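Local coordinates for protein folylpolyglutamate synthase/dihydrofolate synthase (Thermotoga maritima, PDB 1O5Z) that probably catalyses the ATP-dependent joining of L-glutamate to dihydropteroate and to tetrahydrofolyl polyglutamates, with magnesium as cofactor, at residues 206-211 with 283-288; 172-177 with 276-281; 371-376 with 385-390. All coordinates share one frame; numbering follows the deposited sequence.

Contact 1. Residues 206-211 with 283-288; sequences PLVTGE and LEATGL
The methyl group of Ala285 meets two side chains of the facing segment, Val208 in strand 207-209 and Pro206 just before it, where the C-terminal end of helix 271-286 settles on the parallel core of the Mur ligase middle domain, an alpha/beta fold of the P-loop NTPase clan. From Val208 it is the CG2 branch that reaches across, 4.0 Å from Ala285 CB. This branch stands beside the backbone N because CG1 has taken the place anti to that N (chi1 179°). Pro206 presents its ring instead: its CB is 4.1 Å from Ala285 CB, and its CG comes to 3.4 Å from Ala285 O. No hydrogen bond joins the two segments, and the union is a small apolar patch in which one alanine methyl meets both partners. A side chain this short lets the helix backbone approach closely, with the CA atoms of Pro206 and Ala285 6.5 Å apart. Tyr232 of the neighbouring strand touches Pro206, Val208 and Ala285 alike and so closes one flank of the patch.

Beyond the patch the helix ends. Gly287 is the first residue to leave helical geometry, at a positive phi of 83° that is easiest for glycine, while its N still bonds to Glu284 O at 3.2 Å. One turn earlier the carboxylate of Glu284 is held by a salt bridge to Lys281 NZ and by the backbone N atoms of Glu257 and Asn258. The strand runs out in an ST turn. Thr209 OG1 accepts the backbone N-H of Glu211 at 3.0 Å, with a bent N-H...O angle of 142°, and the same hydroxyl is hydrogen-bonded to Ile175 O on the adjacent strand.

Contact 2. Residues 172-177 with 276-281; sequences CSTIVT and AGVALK
Thr174 and Val278 meet through one methyl each: CG2 of the threonine and CG1 of the valine are 3.4 Å apart, closer than carbon atoms normally pack, as the two side chains cross at a slant. Both methyls sit anti to their own backbone N (chi1 of Val278 is 177°), which brings them together at the interface of strand 173-175 and helix 271-286. The threonine hydroxyl is turned from this apolar point and is hydrogen-bonded to Thr282 OG1, one helical turn beyond Val278.

The other half of the contact is looser. Val278 CG2 meets Val176 CG1 at 4.3 Å, an ordinary apolar distance, and Val176 also leans on Val66 of helix 63-77. Lys281 leads its chain away from the strand to a cation-pi contact with Tyr232. All three touching residues are buried, so the loose side faces other parts of the protein.

Just past the strand, Thr177 OG1 is hydrogen-bonded to the backbone N of Asn61, in the glycine-rich turn between strand 53-58 and helix 63-77. A helix laid on an inner parallel strand next to such a turn is typical of the P-loop NTPase fold of Mur ligase middle domains.

Contact 3. Residues 371-376 with 385-390; sequences VIVTRV and NSLVDM. With SO4 (sulfate ion), chain E.
The guanidinium of Arg375 and the amide of Asn385 reach toward one another across a sulfate ion, whose sulfur lies in the guanidinium plane, at the edge of the group. Sulfate O1 stands obliquely to that plane and is shared by both terminal nitrogens in weak hydrogen bonds, 3.3 Å from Arg375 NH2 and 3.4 Å from Arg375 NH1. A further weak bond, long but nearly straight at 174°, runs from Arg375 NH1 to sulfate O2. The amide makes the shorter link: Asn385 ND2 donates to sulfate O2 at 3.1 Å with an angle of 155°, and more weakly to O3. The backbone N of Met384, in the first turn of helix 384-394, also bonds to the ion. The arginine chain bends at its third torsion (chi3 69°), carrying the guanidinium round to the ion and the helix start. A leucine in place of Arg375 would probably leave the sulfate without its charged partner, held by Asn385 and Met384 N alone among the groups described.

Away from the sulfate the contact is apolar and buried. Val373 CG1 lies against the end of Leu387, 3.5 Å from Leu387 CD2 and 3.7 Å from its CG, the two side chains sliding past each other in opposite directions. The same methyl also reaches Val388 CG2 at 4.0 Å. Strand 370-373 and helix 384-394 are thereby packed together as the first two elements of a beta-alpha-beta unit in the glutamate ligase domain.

The sulfate probably came from the crystallisation liquor. A cationic side chain, an amide and a backbone N-H at a helix start nevertheless form a setting that suits an anion, and the mostly long bonds suggest that its grip is modest.

How the contacts relate
From the N terminus, the chain first lays down 172-177, then 206-211, and both wait for helix 271-286: contact 2 closes a loop of 98 intervening residues at 276-281, and contact 1 one of 71 at 283-288. Their segments alternate, so the two loops cross. Strands 173-175 and 207-209 are neighbours in one sheet, joined by a probable hydrogen bond from Ile175 N to Val208 O (2.8 Å), and the helix spans both. Contact 3 follows in series, a short loop of eight residues within the glutamate ligase domain. Its centre is about 39 Å from that of contact 2 and about 44 Å from that of contact 1, across the centre of the chain.

Contact 1. Residues 206-211 with 283-288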
ATOM      1  N   PRO A 206     -16.203  -1.235 -16.109  1.00 46.75           N
ATOM      2  CA  PRO A 206     -16.646  -2.114 -15.022  1.00 46.81           C
ATOM      3  C   PRO A 206     -16.108  -1.686 -13.662  1.00 46.32           C
ATOM      4  O   PRO A 206     -15.117  -0.937 -13.566  1.00 46.19           O
ATOM      5  CB  PRO A 206     -16.084  -3.479 -15.409  1.00 47.11           C
ATOM      6  CG  PRO A 206     -14.959  -3.162 -16.378  1.00 47.21           C
ATOM      7  CD  PRO A 206     -15.443  -1.968 -17.145  1.00 46.78           C
ATOM      8  N   LEU A 207     -16.801  -2.147 -12.625  1.00 45.62           N
ATOM      9  CA  LEU A 207     -16.385  -1.952 -11.239  1.00 44.64           C
ATOM     10  C   LEU A 207     -16.272  -3.328 -10.580  1.00 44.02           C
ATOM     11  O   LEU A 207     -17.199  -4.173 -10.699  1.00 42.82           O
ATOM     12  CB  LEU A 207     -17.437  -1.143 -10.469  1.00 44.83           C
ATOM     13  CG  LEU A 207     -17.396  -1.274  -8.931  1.00 44.83           C
ATOM     14  CD1 LEU A 207     -16.078  -0.647  -8.378  1.00 44.82           C
ATOM     15  CD2 LEU A 207     -18.628  -0.633  -8.315  1.00 44.85           C
ATOM     16  N   VAL A 208     -15.172  -3.523  -9.858  1.00 42.54           N
ATOM     17  CA  VAL A 208     -14.997  -4.697  -9.007  1.00 42.17           C
ATOM     18  C   VAL A 208     -14.866  -4.302  -7.544  1.00 41.93           C
ATOM     19  O   VAL A 208     -14.112  -3.399  -7.210  1.00 42.79           O
ATOM     20  CB  VAL A 208     -13.771  -5.466  -9.427  1.00 41.90           C
ATOM     21  CG1 VAL A 208     -13.564  -6.679  -8.533  1.00 42.34           C
ATOM     22  CG2 VAL A 208     -13.908  -5.853 -10.850  1.00 43.32           C
ATOM     23  N   THR A 209     -15.603  -4.985  -6.670  1.00 42.39           N
ATOM     24  CA  THR A 209     -15.499  -4.750  -5.228  1.00 41.99           C
ATOM     25  C   THR A 209     -15.447  -5.992  -4.324  1.00 42.50           C
ATOM     26  O   THR A 209     -16.121  -7.024  -4.554  1.00 41.90           O
ATOM     27  CB  THR A 209     -16.576  -3.717  -4.742  1.00 42.00           C
ATOM     28  OG1 THR A 209     -16.367  -3.384  -3.349  1.00 39.75           O
ATOM     29  CG2 THR A 209     -17.981  -4.277  -4.855  1.00 41.55           C
ATOM     30  N   GLY A 210     -14.615  -5.859  -3.287  1.00 43.18           N
ATOM     31  CA  GLY A 210     -14.508  -6.847  -2.214  1.00 44.09           C
ATOM     32  C   GLY A 210     -15.370  -6.485  -1.032  1.00 44.93           C
ATOM     33  O   GLY A 210     -15.229  -7.065   0.039  1.00 45.62           O
ATOM     34  N   GLU A 211     -16.296  -5.546  -1.233  1.00 45.50           N
ATOM     35  CA  GLU A 211     -17.094  -5.003  -0.142  1.00 45.12           C
ATOM     36  C   GLU A 211     -18.352  -5.840   0.003  1.00 45.71           C
ATOM     37  O   GLU A 211     -18.892  -6.356  -0.994  1.00 45.83           O
ATOM     38  CB  GLU A 211     -17.417  -3.517  -0.369  1.00 44.89           C
ATOM     39  CG  GLU A 211     -18.160  -2.810   0.792  1.00 44.60           C
ATOM     40  CD  GLU A 211     -17.526  -3.034   2.161  1.00 42.84           C
ATOM     41  OE1 GLU A 211     -16.292  -2.866   2.318  1.00 40.73           O
ATOM     42  OE2 GLU A 211     -18.274  -3.402   3.094  1.00 43.84           O
ATOM     43  N   LEU A 283      -8.818  -8.251 -13.087  1.00 45.31           N
ATOM     44  CA  LEU A 283      -8.138  -8.666 -14.317  1.00 45.55           C
ATOM     45  C   LEU A 283      -9.092  -9.332 -15.322  1.00 45.14           C
ATOM     46  O   LEU A 283      -9.019  -9.052 -16.537  1.00 44.42           O
ATOM     47  CB  LEU A 283      -6.946  -9.590 -13.981  1.00 45.78           C
ATOM     48  CG  LEU A 283      -5.694  -8.855 -13.428  1.00 46.33           C
ATOM     49  CD1 LEU A 283      -4.593  -9.778 -12.945  1.00 46.59           C
ATOM     50  CD2 LEU A 283      -5.135  -7.924 -14.436  1.00 44.56           C
ATOM     51  N   GLU A 284      -9.986 -10.183 -14.839  1.00 44.46           N
ATOM     52  CA  GLU A 284     -11.037 -10.726 -15.717  1.00 44.29           C
ATOM     53  C   GLU A 284     -11.894  -9.627 -16.363  1.00 44.89           C
ATOM     54  O   GLU A 284     -12.101  -9.615 -17.584  1.00 44.50           O
ATOM     55  CB  GLU A 284     -11.936 -11.690 -14.948  1.00 44.11           C
ATOM     56  CG  GLU A 284     -11.229 -12.969 -14.487  1.00 43.71           C
ATOM     57  CD  GLU A 284     -12.143 -13.931 -13.762  1.00 43.28           C
ATOM     58  OE1 GLU A 284     -13.213 -13.530 -13.247  1.00 39.72           O
ATOM     59  OE2 GLU A 284     -11.798 -15.114 -13.723  1.00 44.16           O
ATOM     60  N   ALA A 285     -12.359  -8.683 -15.538  1.00 45.90           N
ATOM     61  CA  ALA A 285     -13.261  -7.593 -15.948  1.00 46.47           C
ATOM     62  C   ALA A 285     -12.665  -6.669 -16.998  1.00 47.85           C
ATOM     63  O   ALA A 285     -13.350  -5.898 -17.653  1.00 49.02           O
ATOM     64  CB  ALA A 285     -13.645  -6.763 -14.724  1.00 46.50           C
ATOM     65  N   THR A 286     -11.364  -6.712 -17.100  1.00 49.21           N
ATOM     66  CA  THR A 286     -10.594  -5.791 -17.905  1.00 50.41           C
ATOM     67  C   THR A 286     -10.539  -6.272 -19.381  1.00 51.06           C
ATOM     68  O   THR A 286     -10.353  -5.461 -20.302  1.00 51.72           O
ATOM     69  CB  THR A 286      -9.224  -5.770 -17.215  1.00 50.83           C
ATOM     70  OG1 THR A 286      -8.630  -4.467 -17.234  1.00 54.62           O
ATOM     71  CG2 THR A 286      -8.274  -6.718 -17.836  1.00 46.73           C
ATOM     72  N   GLY A 287     -10.731  -7.592 -19.579  1.00 51.14           N
ATOM     73  CA  GLY A 287     -10.605  -8.257 -20.852  1.00 50.70           C
ATOM     74  C   GLY A 287      -9.184  -8.647 -21.273  1.00 51.12           C
ATOM     75  O   GLY A 287      -9.017  -9.334 -22.253  1.00 51.59           O
ATOM     76  N   LEU A 288      -8.149  -8.216 -20.579  1.00 50.74           N
ATOM     77  CA  LEU A 288      -6.804  -8.420 -21.061  1.00 51.16           C
ATOM     78  C   LEU A 288      -6.462  -9.887 -21.141  1.00 51.98           C
ATOM     79  O   LEU A 288      -6.853 -10.652 -20.305  1.00 53.21           O
ATOM     80  CB  LEU A 288      -5.808  -7.734 -20.160  1.00 50.79           C
ATOM     81  CG  LEU A 288      -5.881  -6.221 -20.158  1.00 51.95           C
ATOM     82  CD1 LEU A 288      -5.137  -5.617 -18.911  1.00 52.71           C
ATOM     83  CD2 LEU A 288      -5.381  -5.634 -21.453  1.00 52.31           C
TER

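Contact 2. Residues 172-177 with 276-281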
ATOM      1  N   CYS A 172     -10.783  -0.939 -15.823  1.00 46.55           N
ATOM      2  CA  CYS A 172     -11.541  -1.424 -14.706  1.00 45.56           C
ATOM      3  C   CYS A 172     -11.231  -0.528 -13.537  1.00 45.23           C
ATOM      4  O   CYS A 172     -10.115  -0.044 -13.402  1.00 43.75           O
ATOM      5  CB  CYS A 172     -11.101  -2.845 -14.356  1.00 45.69           C
ATOM      6  SG  CYS A 172     -12.187  -3.654 -13.156  1.00 47.34           S
ATOM      7  N   SER A 173     -12.249  -0.296 -12.715  1.00 45.68           N
ATOM      8  CA  SER A 173     -12.156   0.450 -11.452  1.00 44.86           C
ATOM      9  C   SER A 173     -12.501  -0.552 -10.362  1.00 44.21           C
ATOM     10  O   SER A 173     -13.498  -1.286 -10.455  1.00 42.36           O
ATOM     11  CB  SER A 173     -13.171   1.589 -11.410  1.00 45.45           C
ATOM     12  OG  SER A 173     -13.025   2.428 -12.542  1.00 48.91           O
ATOM     13  N   THR A 174     -11.648  -0.594  -9.353  1.00 43.74           N
ATOM     14  CA  THR A 174     -11.797  -1.514  -8.239  1.00 43.39           C
ATOM     15  C   THR A 174     -11.924  -0.740  -6.951  1.00 43.35           C
ATOM     16  O   THR A 174     -11.137   0.190  -6.694  1.00 42.43           O
ATOM     17  CB  THR A 174     -10.569  -2.416  -8.209  1.00 43.67           C
ATOM     18  OG1 THR A 174     -10.494  -3.104  -9.469  1.00 41.68           O
ATOM     19  CG2 THR A 174     -10.668  -3.537  -7.095  1.00 42.11           C
ATOM     20  N   ILE A 175     -12.943  -1.070  -6.170  1.00 42.59           N
ATOM     21  CA  ILE A 175     -13.029  -0.567  -4.810  1.00 43.56           C
ATOM     22  C   ILE A 175     -12.949  -1.753  -3.858  1.00 43.54           C
ATOM     23  O   ILE A 175     -13.927  -2.493  -3.653  1.00 42.86           O
ATOM     24  CB  ILE A 175     -14.300   0.255  -4.611  1.00 44.29           C
ATOM     25  CG1 ILE A 175     -14.274   1.469  -5.567  1.00 45.01           C
ATOM     26  CG2 ILE A 175     -14.375   0.742  -3.146  1.00 44.90           C
ATOM     27  CD1 ILE A 175     -15.578   2.233  -5.687  1.00 44.29           C
ATOM     28  N   VAL A 176     -11.761  -1.975  -3.313  1.00 43.88           N
ATOM     29  CA  VAL A 176     -11.513  -3.236  -2.637  1.00 45.05           C
ATOM     30  C   VAL A 176     -12.468  -3.365  -1.445  1.00 46.05           C
ATOM     31  O   VAL A 176     -13.216  -4.346  -1.340  1.00 46.23           O
ATOM     32  CB  VAL A 176     -10.044  -3.396  -2.175  1.00 45.13           C
ATOM     33  CG1 VAL A 176      -9.848  -4.818  -1.563  1.00 45.52           C
ATOM     34  CG2 VAL A 176      -9.054  -3.155  -3.308  1.00 45.76           C
ATOM     35  N   THR A 177     -12.425  -2.354  -0.561  1.00 46.55           N
ATOM     36  CA  THR A 177     -13.346  -2.205   0.557  1.00 47.78           C
ATOM     37  C   THR A 177     -13.756  -0.764   0.813  1.00 48.18           C
ATOM     38  O   THR A 177     -13.123   0.175   0.357  1.00 46.23           O
ATOM     39  CB  THR A 177     -12.766  -2.779   1.919  1.00 48.53           C
ATOM     40  OG1 THR A 177     -11.621  -2.014   2.423  1.00 48.85           O
ATOM     41  CG2 THR A 177     -12.313  -4.255   1.741  1.00 50.41           C
ATOM     42  N   ALA A 276      -6.551 -11.168  -3.336  1.00 43.93           N
ATOM     43  CA  ALA A 276      -6.226 -11.967  -4.535  1.00 44.04           C
ATOM     44  C   ALA A 276      -7.463 -12.257  -5.421  1.00 43.83           C
ATOM     45  O   ALA A 276      -7.409 -12.029  -6.612  1.00 43.84           O
ATOM     46  CB  ALA A 276      -5.515 -13.270  -4.151  1.00 44.78           C
ATOM     47  N   GLY A 277      -8.581 -12.675  -4.843  1.00 43.87           N
ATOM     48  CA  GLY A 277      -9.833 -12.782  -5.615  1.00 43.95           C
ATOM     49  C   GLY A 277     -10.213 -11.455  -6.278  1.00 43.18           C
ATOM     50  O   GLY A 277     -10.617 -11.389  -7.410  1.00 42.36           O
ATOM     51  N   VAL A 278     -10.126 -10.387  -5.532  1.00 44.02           N
ATOM     52  CA  VAL A 278     -10.437  -9.069  -6.091  1.00 44.21           C
ATOM     53  C   VAL A 278      -9.530  -8.740  -7.268  1.00 43.78           C
ATOM     54  O   VAL A 278     -10.001  -8.215  -8.267  1.00 44.97           O
ATOM     55  CB  VAL A 278     -10.333  -7.935  -5.024  1.00 43.94           C
ATOM     56  CG1 VAL A 278     -10.588  -6.573  -5.664  1.00 44.36           C
ATOM     57  CG2 VAL A 278     -11.302  -8.163  -3.930  1.00 44.25           C
ATOM     58  N   ALA A 279      -8.231  -9.013  -7.123  1.00 43.42           N
ATOM     59  CA  ALA A 279      -7.241  -8.778  -8.182  1.00 43.13           C
ATOM     60  C   ALA A 279      -7.559  -9.580  -9.468  1.00 43.97           C
ATOM     61  O   ALA A 279      -7.413  -9.075 -10.592  1.00 44.20           O
ATOM     62  CB  ALA A 279      -5.862  -9.119  -7.667  1.00 41.90           C
ATOM     63  N   LEU A 280      -7.954 -10.848  -9.298  1.00 44.49           N
ATOM     64  CA  LEU A 280      -8.238 -11.716 -10.420  1.00 44.44           C
ATOM     65  C   LEU A 280      -9.517 -11.276 -11.093  1.00 44.48           C
ATOM     66  O   LEU A 280      -9.575 -11.213 -12.323  1.00 44.08           O
ATOM     67  CB  LEU A 280      -8.318 -13.189  -9.988  1.00 45.16           C
ATOM     68  CG  LEU A 280      -7.041 -13.811  -9.353  1.00 45.80           C
ATOM     69  CD1 LEU A 280      -7.151 -15.347  -9.165  1.00 45.50           C
ATOM     70  CD2 LEU A 280      -5.847 -13.503 -10.167  1.00 46.73           C
ATOM     71  N   LYS A 281     -10.551 -10.958 -10.308  1.00 44.36           N
ATOM     72  CA  LYS A 281     -11.748 -10.336 -10.909  1.00 44.10           C
ATOM     73  C   LYS A 281     -11.400  -9.030 -11.613  1.00 43.51           C
ATOM     74  O   LYS A 281     -11.842  -8.794 -12.709  1.00 42.87           O
ATOM     75  CB  LYS A 281     -12.867 -10.116  -9.899  1.00 44.31           C
ATOM     76  CG  LYS A 281     -14.303  -9.767 -10.482  1.00 45.15           C
ATOM     77  CD  LYS A 281     -14.578 -10.037 -12.005  1.00 46.69           C
ATOM     78  CE  LYS A 281     -15.057 -11.382 -12.306  1.00 45.35           C
ATOM     79  NZ  LYS A 281     -14.953 -11.687 -13.787  1.00 43.72           N
TER

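Contact 3. Residues 371-376 with 385-390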
ATOM      1  N   VAL A 371       9.273  -8.208  25.678  1.00 45.26           N
ATOM      2  CA  VAL A 371       8.830  -6.937  25.170  1.00 44.68           C
ATOM      3  C   VAL A 371       9.965  -5.936  25.316  1.00 44.99           C
ATOM      4  O   VAL A 371      10.554  -5.755  26.386  1.00 45.32           O
ATOM      5  CB  VAL A 371       7.528  -6.440  25.844  1.00 45.35           C
ATOM      6  CG1 VAL A 371       7.091  -5.072  25.283  1.00 44.82           C
ATOM      7  CG2 VAL A 371       6.402  -7.469  25.673  1.00 45.46           C
ATOM      8  N   ILE A 372      10.284  -5.337  24.180  1.00 44.67           N
ATOM      9  CA  ILE A 372      11.310  -4.349  24.046  1.00 44.73           C
ATOM     10  C   ILE A 372      10.663  -3.109  23.426  1.00 44.08           C
ATOM     11  O   ILE A 372      10.145  -3.168  22.343  1.00 42.82           O
ATOM     12  CB  ILE A 372      12.408  -4.844  23.109  1.00 44.81           C
ATOM     13  CG1 ILE A 372      12.990  -6.167  23.605  1.00 45.07           C
ATOM     14  CG2 ILE A 372      13.474  -3.763  22.952  1.00 43.25           C
ATOM     15  CD1 ILE A 372      13.906  -6.809  22.588  1.00 45.72           C
ATOM     16  N   VAL A 373      10.702  -1.998  24.153  1.00 43.89           N
ATOM     17  CA  VAL A 373      10.243  -0.727  23.678  1.00 43.33           C
ATOM     18  C   VAL A 373      11.490  -0.071  23.109  1.00 43.78           C
ATOM     19  O   VAL A 373      12.570  -0.120  23.704  1.00 43.35           O
ATOM     20  CB  VAL A 373       9.690   0.149  24.833  1.00 43.30           C
ATOM     21  CG1 VAL A 373       9.150   1.463  24.301  1.00 43.72           C
ATOM     22  CG2 VAL A 373       8.592  -0.610  25.612  1.00 41.93           C
ATOM     23  N   THR A 374      11.321   0.575  21.973  1.00 43.96           N
ATOM     24  CA  THR A 374      12.435   1.206  21.272  1.00 44.85           C
ATOM     25  C   THR A 374      12.018   2.573  20.808  1.00 45.51           C
ATOM     26  O   THR A 374      10.838   2.904  20.880  1.00 45.50           O
ATOM     27  CB  THR A 374      12.855   0.311  20.105  1.00 43.95           C
ATOM     28  OG1 THR A 374      14.114   0.753  19.644  1.00 46.93           O
ATOM     29  CG2 THR A 374      11.921   0.405  18.908  1.00 43.13           C
ATOM     30  N   ARG A 375      12.961   3.396  20.388  1.00 46.61           N
ATOM     31  CA  ARG A 375      12.592   4.726  19.856  1.00 47.95           C
ATOM     32  C   ARG A 375      12.298   4.717  18.365  1.00 48.93           C
ATOM     33  O   ARG A 375      13.151   4.348  17.598  1.00 50.18           O
ATOM     34  CB  ARG A 375      13.712   5.727  20.041  1.00 47.94           C
ATOM     35  CG  ARG A 375      14.050   6.002  21.405  1.00 48.27           C
ATOM     36  CD  ARG A 375      15.020   7.088  21.486  1.00 50.57           C
ATOM     37  NE  ARG A 375      14.402   8.345  21.104  1.00 51.94           N
ATOM     38  CZ  ARG A 375      13.936   9.236  21.965  1.00 49.08           C
ATOM     39  NH1 ARG A 375      14.003   9.008  23.270  1.00 49.81           N
ATOM     40  NH2 ARG A 375      13.385  10.351  21.514  1.00 47.27           N
ATOM     41  N   VAL A 376      11.124   5.183  17.948  1.00 49.58           N
ATOM     42  CA  VAL A 376      10.889   5.468  16.539  1.00 49.22           C
ATOM     43  C   VAL A 376      11.963   6.421  15.988  1.00 51.25           C
ATOM     44  O   VAL A 376      12.225   7.495  16.546  1.00 50.22           O
ATOM     45  CB  VAL A 376       9.520   6.066  16.298  1.00 49.20           C
ATOM     46  CG1 VAL A 376       9.328   6.343  14.818  1.00 48.66           C
ATOM     47  CG2 VAL A 376       8.417   5.129  16.813  1.00 48.54           C
ATOM     48  N   ASN A 385       9.730   8.468  27.389  1.00 47.60           N
ATOM     49  CA  ASN A 385       9.599   8.260  28.809  1.00 48.01           C
ATOM     50  C   ASN A 385       8.232   7.678  29.201  1.00 47.14           C
ATOM     51  O   ASN A 385       8.153   6.678  29.917  1.00 46.44           O
ATOM     52  CB  ASN A 385       9.839   9.594  29.544  1.00 48.55           C
ATOM     53  CG  ASN A 385      10.491  10.674  28.638  1.00 50.20           C
ATOM     54  OD1 ASN A 385      10.085  11.851  28.678  1.00 53.14           O
ATOM     55  ND2 ASN A 385      11.483  10.273  27.816  1.00 47.82           N
ATOM     56  N   SER A 386       7.162   8.311  28.730  1.00 46.82           N
ATOM     57  CA  SER A 386       5.814   7.893  29.115  1.00 47.04           C
ATOM     58  C   SER A 386       5.392   6.666  28.321  1.00 46.23           C
ATOM     59  O   SER A 386       4.596   5.886  28.819  1.00 46.71           O
ATOM     60  CB  SER A 386       4.783   9.038  29.010  1.00 47.03           C
ATOM     61  OG  SER A 386       4.769   9.584  27.705  1.00 49.58           O
ATOM     62  N   LEU A 387       5.941   6.486  27.124  1.00 45.19           N
ATOM     63  CA  LEU A 387       5.737   5.251  26.368  1.00 45.16           C
ATOM     64  C   LEU A 387       6.164   4.035  27.155  1.00 44.97           C
ATOM     65  O   LEU A 387       5.430   3.041  27.248  1.00 45.48           O
ATOM     66  CB  LEU A 387       6.525   5.257  25.049  1.00 44.81           C
ATOM     67  CG  LEU A 387       6.446   3.968  24.196  1.00 45.81           C
ATOM     68  CD1 LEU A 387       4.992   3.529  23.899  1.00 46.23           C
ATOM     69  CD2 LEU A 387       7.227   4.065  22.873  1.00 45.84           C
ATOM     70  N   VAL A 388       7.380   4.100  27.669  1.00 44.75           N
ATOM     71  CA  VAL A 388       7.961   3.033  28.465  1.00 44.47           C
ATOM     72  C   VAL A 388       7.146   2.784  29.744  1.00 44.48           C
ATOM     73  O   VAL A 388       6.937   1.646  30.143  1.00 43.52           O
ATOM     74  CB  VAL A 388       9.451   3.389  28.847  1.00 44.30           C
ATOM     75  CG1 VAL A 388      10.002   2.432  29.873  1.00 44.08           C
ATOM     76  CG2 VAL A 388      10.326   3.371  27.653  1.00 44.08           C
ATOM     77  N   ASP A 389       6.741   3.861  30.405  1.00 45.34           N
ATOM     78  CA  ASP A 389       5.948   3.762  31.624  1.00 46.47           C
ATOM     79  C   ASP A 389       4.631   3.047  31.381  1.00 47.37           C
ATOM     80  O   ASP A 389       4.205   2.192  32.167  1.00 47.83           O
ATOM     81  CB  ASP A 389       5.618   5.152  32.158  1.00 46.80           C
ATOM     82  CG  ASP A 389       6.790   5.821  32.864  1.00 47.35           C
ATOM     83  OD1 ASP A 389       7.846   5.191  33.054  1.00 46.88           O
ATOM     84  OD2 ASP A 389       6.727   6.998  33.262  1.00 47.22           O
ATOM     85  N   MET A 390       3.971   3.447  30.302  1.00 48.18           N
ATOM     86  CA  MET A 390       2.754   2.802  29.850  1.00 49.74           C
ATOM     87  C   MET A 390       2.948   1.329  29.606  1.00 48.21           C
ATOM     88  O   MET A 390       2.172   0.538  30.075  1.00 47.67           O
ATOM     89  CB  MET A 390       2.296   3.421  28.554  1.00 49.61           C
ATOM     90  CG  MET A 390       1.145   4.378  28.706  1.00 53.16           C
ATOM     91  SD  MET A 390       0.629   4.823  27.025  1.00 57.27           S
ATOM     92  CE  MET A 390       1.751   6.213  26.709  1.00 58.34           C
TER
HETATM   93  S   SO4 E 504      11.868  12.074  24.633  1.00 61.04           S
HETATM   94  O1  SO4 E 504      11.289  10.893  23.981  1.00 62.53           O
HETATM   95  O2  SO4 E 504      12.969  11.536  25.447  1.00 59.16           O
HETATM   96  O3  SO4 E 504      10.878  12.597  25.584  1.00 60.49           O
HETATM   97  O4  SO4 E 504      12.178  13.061  23.574  1.00 56.56           O